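Local structure of uncharacterized conserved protein BF1870 (Bacteroides fragilis, 3EWL) at residues Met31-Asp36 / Gln87-Gly92; Arg121-Asp126 / Ile133-Thr138. The protein is of unknown function, but this C-terminal part of the longer chain has a thioredoxin-like domain and might therefore act as a thiol-disulfide redox protein. All blocks are in the same frame, centred on the assembly; numbering follows the deposited sequence.

Interaction 1 of 2, residues Met31-Asp36 / Gln87-Gly92; sequences MLFFYD and QGWIVG
Across the face of a thioredoxin-like central sheet, M31, F33 and Y35 of strand 29-34 and the loop just after it meet W89 and V91 at strand 90-93. The two strands are not neighbours: strand 64-70 lies between them and pairs with M31 and F33, so the contact is made mainly by side chains, and the closest CA atoms, those of F33 and V91, stand 9.2 Å apart. Long aromatic residues suit such a gap because they can reach over the intervening strand, where W89 also rests on V66.

The central pair is a T-shaped stack. The six-membered ring of W89 turns its edge to one face of F33, with centroids 5.2 Å apart and planes at 65°. W89 CZ3 makes the approach, above the rim of the phenyl ring and 3.8 Å from F33 CD2. F33 presents that face because its CG lies opposite the backbone N (chi1 -175°). Two residues earlier, the methyl end of selenomethionine M31 reaches the same indole obliquely, CE lying 4.2 Å from W89 CH2; its flexible selenoether chain can fit between bulky rings. Farther along, the phenol of Y35 crosses V91 at about a right angle, and Y35 OH comes within 3.2 Å of V91 CG1, a close approach for a methyl of the branched valine.

Helix 40-50 lies on this face, F45 and F49 meeting the same cluster, while Y35 touches C42 of a CxxC sequence, placed as in thioredoxins. A central mixed sheet carrying a helix that starts at such a sequence recalls the thioredoxin fold.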
# COMPACT_ATOMS: atom_id res chain seq x y z
N MSE A 31 -3.72 0.24 -4.63
CA MSE A 31 -2.40 0.83 -4.47
C MSE A 31 -1.72 0.18 -3.29
O MSE A 31 -2.21 0.28 -2.16
CB MSE A 31 -2.49 2.33 -4.28
CG MSE A 31 -1.10 3.02 -4.16
SE MSE A 31 -1.22 4.96 -3.91
CE MSE A 31 -1.23 5.04 -1.99
N LEU A 32 -0.55 -0.42 -3.51
CA LEU A 32 0.24 -0.89 -2.39
C LEU A 32 1.19 0.20 -1.92
O LEU A 32 1.87 0.82 -2.74
CB LEU A 32 1.07 -2.12 -2.77
CG LEU A 32 0.37 -3.30 -3.41
CD1 LEU A 32 1.49 -4.29 -3.77
CD2 LEU A 32 -0.70 -3.96 -2.52
N PHE A 33 1.23 0.43 -0.62
CA PHE A 33 2.04 1.48 -0.04
C PHE A 33 2.97 0.87 0.99
O PHE A 33 2.55 0.59 2.13
CB PHE A 33 1.13 2.56 0.60
CG PHE A 33 1.87 3.79 1.13
CD1 PHE A 33 2.30 4.79 0.27
CD2 PHE A 33 2.12 3.95 2.50
CE1 PHE A 33 2.97 5.94 0.76
CE2 PHE A 33 2.76 5.10 3.00
CZ PHE A 33 3.21 6.09 2.11
N PHE A 34 4.22 0.59 0.60
CA PHE A 34 5.17 0.02 1.53
C PHE A 34 5.82 1.11 2.30
O PHE A 34 6.44 1.99 1.73
CB PHE A 34 6.19 -0.92 0.86
CG PHE A 34 5.55 -2.08 0.11
CD1 PHE A 34 5.06 -3.19 0.80
CD2 PHE A 34 5.37 -2.02 -1.27
CE1 PHE A 34 4.43 -4.26 0.11
CE2 PHE A 34 4.74 -3.09 -1.97
CZ PHE A 34 4.29 -4.22 -1.27
N TYR A 35 5.68 1.06 3.62
CA TYR A 35 6.11 2.18 4.44
C TYR A 35 6.84 1.75 5.71
O TYR A 35 6.90 0.56 6.06
CB TYR A 35 4.89 3.06 4.78
CG TYR A 35 3.97 2.46 5.86
CD1 TYR A 35 4.14 2.80 7.20
CD2 TYR A 35 2.96 1.54 5.53
CE1 TYR A 35 3.33 2.26 8.20
CE2 TYR A 35 2.12 1.00 6.53
CZ TYR A 35 2.32 1.37 7.86
OH TYR A 35 1.52 0.90 8.87
N ASP A 36 7.37 2.76 6.41
CA ASP A 36 7.87 2.55 7.76
C ASP A 36 7.16 3.54 8.73
O ASP A 36 6.91 4.70 8.37
CB ASP A 36 9.41 2.74 7.76
CG ASP A 36 10.01 2.39 9.09
OD1 ASP A 36 10.48 1.24 9.26
OD2 ASP A 36 9.97 3.27 9.97
N GLN A 87 -7.16 7.99 7.04
CA GLN A 87 -8.49 7.43 7.17
C GLN A 87 -8.97 6.74 5.88
O GLN A 87 -8.84 7.30 4.80
CB GLN A 87 -9.43 8.57 7.56
CG GLN A 87 -9.98 8.45 8.94
CD GLN A 87 -10.96 7.29 9.00
OE1 GLN A 87 -11.79 7.10 8.07
NE2 GLN A 87 -10.87 6.48 10.06
N GLY A 88 -9.51 5.53 5.97
CA GLY A 88 -9.94 4.83 4.74
C GLY A 88 -8.92 3.84 4.17
O GLY A 88 -9.30 2.93 3.44
N TRP A 89 -7.64 4.02 4.48
CA TRP A 89 -6.59 3.06 4.09
C TRP A 89 -6.65 1.85 4.97
O TRP A 89 -6.89 1.96 6.19
CB TRP A 89 -5.19 3.68 4.25
CG TRP A 89 -4.89 4.82 3.28
CD1 TRP A 89 -5.79 5.60 2.58
CD2 TRP A 89 -3.59 5.33 2.96
NE1 TRP A 89 -5.12 6.55 1.84
CE2 TRP A 89 -3.77 6.39 2.03
CE3 TRP A 89 -2.28 4.97 3.34
CZ2 TRP A 89 -2.69 7.11 1.49
CZ3 TRP A 89 -1.21 5.68 2.81
CH2 TRP A 89 -1.42 6.74 1.89
N ILE A 90 -6.43 0.69 4.37
CA ILE A 90 -6.21 -0.52 5.13
C ILE A 90 -4.73 -0.49 5.52
O ILE A 90 -3.89 -0.27 4.68
CB ILE A 90 -6.53 -1.74 4.27
CG1 ILE A 90 -8.01 -1.69 3.90
CG2 ILE A 90 -6.18 -3.09 4.99
CD1 ILE A 90 -8.35 -2.73 2.84
N VAL A 91 -4.44 -0.65 6.82
CA VAL A 91 -3.08 -0.53 7.34
C VAL A 91 -2.68 -1.89 7.91
O VAL A 91 -3.35 -2.37 8.84
CB VAL A 91 -3.03 0.54 8.44
CG1 VAL A 91 -1.62 0.62 9.06
CG2 VAL A 91 -3.47 1.86 7.86
N GLY A 92 -1.65 -2.52 7.34
CA GLY A 92 -1.30 -3.90 7.70
C GLY A 92 0.17 -4.14 7.97
O GLY A 92 1.01 -3.40 7.50

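Interaction 2 of 2, residues Arg121-Asp126 / Ile133-Thr138; sequences RVILKD and IDYLAT
Y135, on the C-terminal helix, lies against I123 and L124 of the edge strand 122-124 and carries the whole contact from the helical side. Within 133-138, I133 faces elsewhere: its aliphatic chain packs on I52 and F55, as suits an isoleucine turned toward helix 53-61. D134, exposed, serves the helix end through its backbone, its O accepting two bonds from T138.

Next comes Y135. Its CG is anti to the backbone N (chi1 179°), which sends the ring away from the helix toward the strand. I123 CD1 settles obliquely against the phenol end, 3.6 Å from Y135 CZ and 3.4 Å from Y135 OH, and the two side chains cross at about a right angle. Closer to the helix backbone, L124 CD1 lies 4.2 Å from Y135 CB, so isoleucine and leucine meet opposite ends of one side chain. That two successive strand residues point the same way follows from a classic beta bulge, in which I123 and L124 both face L115. Tyrosine suits this partly exposed place, offering a long apolar flank while ending in a hydroxyl.

L136 sets its CG in the plane of the Y135 ring, at the edge, and directs its own chain to F55 and M58. A137, small and exposed, donates its N to I133 O at 2.8 Å in the helical pattern. Finally, T138 folds its side chain back on the last turn: OG1 donates to D134 O at 3.0 Å, in the carbonyl plane, alongside the longer bond from T138 N.

Helix 129-137 thus sits between helix 53-61, reached by I133 and L136, and the sheet edge at 122-124, with Y29 of strand 29-34 touching I123, Y135 and L136.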
# COMPACT_ATOMS: atom_id res chain seq x y z
N ARG A 121 -2.82 -7.33 -11.32
CA ARG A 121 -1.64 -7.20 -12.16
C ARG A 121 -0.91 -5.89 -11.85
O ARG A 121 -1.57 -4.88 -11.61
CB ARG A 121 -2.06 -7.29 -13.62
CG ARG A 121 -1.14 -6.51 -14.49
CD ARG A 121 -0.69 -7.35 -15.64
NE ARG A 121 -1.69 -7.37 -16.70
CZ ARG A 121 -1.39 -7.68 -17.95
NH1 ARG A 121 -0.12 -7.98 -18.27
NH2 ARG A 121 -2.36 -7.68 -18.88
N VAL A 122 0.43 -5.91 -11.82
CA VAL A 122 1.21 -4.71 -11.55
C VAL A 122 1.13 -3.77 -12.77
O VAL A 122 1.65 -4.11 -13.84
CB VAL A 122 2.68 -5.02 -11.22
CG1 VAL A 122 3.47 -3.74 -11.13
CG2 VAL A 122 2.82 -5.85 -9.93
N ILE A 123 0.44 -2.65 -12.65
CA ILE A 123 0.34 -1.73 -13.80
C ILE A 123 1.29 -0.54 -13.64
O ILE A 123 1.74 0.01 -14.62
CB ILE A 123 -1.15 -1.29 -14.18
CG1 ILE A 123 -1.85 -0.59 -13.06
CG2 ILE A 123 -2.04 -2.44 -14.70
CD1 ILE A 123 -3.15 0.11 -13.54
N LEU A 124 1.59 -0.14 -12.41
CA LEU A 124 2.71 0.78 -12.20
C LEU A 124 3.57 0.19 -11.11
O LEU A 124 3.06 -0.15 -10.03
CB LEU A 124 2.27 2.21 -11.81
CG LEU A 124 1.53 3.11 -12.79
CD1 LEU A 124 1.19 4.44 -12.10
CD2 LEU A 124 2.37 3.38 -14.06
N LYS A 125 4.87 0.09 -11.40
CA LYS A 125 5.86 -0.51 -10.51
C LYS A 125 6.76 0.54 -9.82
O LYS A 125 7.34 1.38 -10.50
CB LYS A 125 6.70 -1.55 -11.26
CG LYS A 125 8.10 -1.72 -10.66
CD LYS A 125 8.71 -3.06 -10.87
CE LYS A 125 9.89 -3.17 -9.90
NZ LYS A 125 10.21 -4.58 -9.72
N ASP A 126 6.89 0.52 -8.49
CA ASP A 126 7.79 1.45 -7.78
C ASP A 126 7.65 2.88 -8.34
O ASP A 126 8.63 3.51 -8.79
CB ASP A 126 9.24 0.98 -7.91
CG ASP A 126 10.22 1.84 -7.07
OD1 ASP A 126 9.78 2.63 -6.21
OD2 ASP A 126 11.46 1.67 -7.27
N ILE A 133 -1.10 10.24 -10.57
CA ILE A 133 -2.05 11.28 -10.92
C ILE A 133 -2.30 11.19 -12.41
O ILE A 133 -3.44 11.02 -12.87
CB ILE A 133 -1.52 12.68 -10.52
CG1 ILE A 133 -1.62 12.88 -9.01
CG2 ILE A 133 -2.29 13.81 -11.24
CD1 ILE A 133 -0.71 13.97 -8.50
N ASP A 134 -1.21 11.23 -13.15
CA ASP A 134 -1.33 11.22 -14.58
C ASP A 134 -2.10 10.02 -15.02
O ASP A 134 -3.00 10.16 -15.84
CB ASP A 134 0.01 11.22 -15.29
CG ASP A 134 -0.15 11.26 -16.82
OD1 ASP A 134 0.24 10.27 -17.48
OD2 ASP A 134 -0.72 12.26 -17.35
N TYR A 135 -1.77 8.83 -14.48
CA TYR A 135 -2.44 7.60 -14.94
C TYR A 135 -3.91 7.55 -14.49
O TYR A 135 -4.77 7.12 -15.26
CB TYR A 135 -1.72 6.32 -14.49
CG TYR A 135 -2.44 5.06 -14.95
CD1 TYR A 135 -2.10 4.43 -16.14
CD2 TYR A 135 -3.50 4.52 -14.20
CE1 TYR A 135 -2.76 3.31 -16.57
CE2 TYR A 135 -4.17 3.40 -14.64
CZ TYR A 135 -3.80 2.81 -15.83
OH TYR A 135 -4.48 1.70 -16.23
N LEU A 136 -4.19 7.93 -13.25
CA LEU A 136 -5.53 7.72 -12.69
C LEU A 136 -6.52 8.85 -13.04
O LEU A 136 -7.74 8.62 -13.00
CB LEU A 136 -5.48 7.42 -11.19
CG LEU A 136 -5.00 6.01 -10.81
CD1 LEU A 136 -4.54 5.95 -9.36
CD2 LEU A 136 -6.08 4.96 -11.09
N ALA A 137 -5.99 10.03 -13.40
CA ALA A 137 -6.82 11.14 -13.89
C ALA A 137 -7.07 11.22 -15.42
O ALA A 137 -8.13 11.71 -15.83
CB ALA A 137 -6.30 12.46 -13.38
N THR A 138 -6.13 10.78 -16.25
CA THR A 138 -6.40 10.69 -17.71
C THR A 138 -7.54 9.68 -17.97
O THR A 138 -7.56 8.98 -18.99
CB THR A 138 -5.20 10.23 -18.56
OG1 THR A 138 -4.67 9.03 -18.00
CG2 THR A 138 -4.09 11.29 -18.68

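Overall arrangement
Both contacts reach the same five-stranded mixed sheet, but at different depths. Interaction 1 is buried, about 4 Å from the centre of the chain, and joins two strands across a third; interaction 2 lies near the surface, about 13 Å out, and brings the last helix to an outermost strand, 122-124, the other edge being 90-93 of interaction 1. Their centres are about 17 Å apart and they do not touch. Strand 29-34 serves both, bordering interaction 2 through Y29. The chemistry follows the place: an edge-to-face aromatic pair with M31 and V91 beside it in the largely buried contact, a single partly exposed tyrosine meeting aliphatic chains at the periphery. Neither contact has a hydrogen bond across it.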